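Long-range contact in kynurenine formamidase (Bacillus anthracis, PDB 4CO9), which hydrolyses N-formyl-L-kynurenine to L-kynurenine and formate at a binuclear zinc site, in the kynurenine pathway of tryptophan degradation: residues 189-194 / 202-207. Residues are numbered along the deposited sequence; the frame is centred on the assembly and turned at random.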
# COMPACT_ATOMS: atom_id res chain seq x y z
N LEU C 189 -11.19 3.78 7.67
CA LEU C 189 -10.06 2.86 7.46
C LEU C 189 -9.56 3.00 6.04
O LEU C 189 -10.34 3.18 5.11
CB LEU C 189 -10.50 1.41 7.67
CG LEU C 189 -9.51 0.28 7.33
CD1 LEU C 189 -8.28 0.29 8.23
CD2 LEU C 189 -10.22 -1.07 7.45
N ILE C 190 -8.24 2.91 5.88
CA ILE C 190 -7.61 2.67 4.58
C ILE C 190 -6.68 1.47 4.74
O ILE C 190 -5.82 1.46 5.63
CB ILE C 190 -6.78 3.87 4.11
CG1 ILE C 190 -7.65 5.14 4.02
CG2 ILE C 190 -6.13 3.57 2.76
CD1 ILE C 190 -6.85 6.41 3.86
N ALA C 191 -6.84 0.48 3.88
CA ALA C 191 -5.97 -0.70 3.92
C ALA C 191 -5.88 -1.36 2.54
O ALA C 191 -6.33 -2.49 2.34
CB ALA C 191 -6.47 -1.68 4.96
N LEU C 192 -5.29 -0.64 1.59
CA LEU C 192 -5.39 -1.00 0.18
C LEU C 192 -4.33 -2.00 -0.25
O LEU C 192 -3.14 -1.79 0.02
CB LEU C 192 -5.26 0.25 -0.70
CG LEU C 192 -6.50 1.15 -0.78
CD1 LEU C 192 -6.10 2.56 -1.15
CD2 LEU C 192 -7.50 0.59 -1.78
N PRO C 193 -4.73 -3.07 -0.96
CA PRO C 193 -3.70 -3.95 -1.54
C PRO C 193 -2.97 -3.28 -2.68
O PRO C 193 -3.54 -2.43 -3.38
CB PRO C 193 -4.49 -5.14 -2.07
CG PRO C 193 -5.92 -4.73 -2.13
CD PRO C 193 -6.10 -3.49 -1.29
N LEU C 194 -1.72 -3.67 -2.87
CA LEU C 194 -0.99 -3.31 -4.06
C LEU C 194 -1.68 -3.93 -5.27
O LEU C 194 -2.42 -4.91 -5.13
CB LEU C 194 0.46 -3.79 -3.96
CG LEU C 194 1.29 -3.20 -2.80
CD1 LEU C 194 2.69 -3.79 -2.83
CD2 LEU C 194 1.37 -1.68 -2.91
N SER C 202 -1.64 -9.25 -0.30
CA SER C 202 -0.75 -8.11 -0.42
C SER C 202 -0.46 -7.50 0.92
O SER C 202 -1.36 -7.35 1.73
CB SER C 202 -1.37 -7.02 -1.29
OG SER C 202 -0.51 -5.90 -1.40
N PRO C 203 0.81 -7.14 1.17
CA PRO C 203 1.01 -6.22 2.29
C PRO C 203 0.28 -4.91 2.01
O PRO C 203 0.07 -4.54 0.85
CB PRO C 203 2.53 -5.99 2.33
CG PRO C 203 3.04 -6.45 1.03
CD PRO C 203 2.06 -7.45 0.46
N VAL C 204 -0.13 -4.25 3.09
CA VAL C 204 -0.84 -2.98 3.00
C VAL C 204 -0.33 -2.04 4.06
O VAL C 204 0.30 -2.46 5.05
CB VAL C 204 -2.36 -3.16 3.20
CG1 VAL C 204 -2.93 -4.16 2.20
CG2 VAL C 204 -2.70 -3.56 4.63
N ARG C 205 -0.57 -0.74 3.85
CA ARG C 205 -0.40 0.23 4.91
C ARG C 205 -1.79 0.53 5.43
O ARG C 205 -2.57 1.23 4.77
CB ARG C 205 0.27 1.51 4.43
CG ARG C 205 0.65 2.46 5.56
CD ARG C 205 1.77 1.88 6.39
NE ARG C 205 2.25 2.75 7.45
CZ ARG C 205 3.12 3.74 7.30
NH1 ARG C 205 3.60 4.07 6.11
NH2 ARG C 205 3.48 4.44 8.36
N ALA C 206 -2.13 -0.07 6.56
CA ALA C 206 -3.40 0.18 7.19
C ALA C 206 -3.28 1.38 8.11
O ALA C 206 -2.40 1.44 8.97
CB ALA C 206 -3.86 -1.05 7.96
N VAL C 207 -4.18 2.34 7.90
CA VAL C 207 -4.29 3.51 8.75
C VAL C 207 -5.76 3.80 9.04
O VAL C 207 -6.65 3.41 8.28
CB VAL C 207 -3.67 4.77 8.10
CG1 VAL C 207 -2.20 4.55 7.79
CG2 VAL C 207 -4.41 5.17 6.83
O HOH W 1 -1.56 -0.07 1.22
O HOH W 2 -3.37 1.71 2.01
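Val-204 lays CG1 over one face of the flat Leu-192 to Pro-193 peptide group, 3.2 Å from Leu-192 O and 3.8 Å from Pro-193 N. At the edge of the Pro-193 ring, CB meets Ser-202 CB; Val-70 and Ile-57 also pack on this proline. The branch of Val-204 reaches the peptide because CG1 stands anti to its own carbonyl carbon (chi1 -56°).

Regular antiparallel pairing survives at one end. Ile-190 and Val-207 form a hydrogen-bonded pair, with Ile-190 N to Val-207 O at 2.9 Å and nearly straight (173°), and the reverse bond likewise. Their side chains lie side by side on the same face of the sheet, where Trp-8 packs on both. Next to them, Ala-206 CA makes a short C-H...O contact to Ile-190 O, 3.2 Å away.

Further along, the two backbones part and two waters bridge the gap. One donates to Leu-192 O and accepts from Arg-205 N; the other accepts from Leu-192 N and donates to Arg-205 O. Ser-202 OG continues the pattern, accepting from Leu-194 N at 2.9 Å and donating to Pro-203 O at 2.7 Å.

The guanidinium of Arg-205 leads away to a salt bridge with Asp-10 and to Pro-193 O of the second subunit, a bond the dimer repeats reciprocally. The side chain of Pro-203 lies about 5 Å from that of the zinc ligand His-56. Chemically, waters and a serine hydroxyl stand in for direct hydrogen bonds between the two backbones, satisfying buried main-chain groups while the chains remain roughly antiparallel.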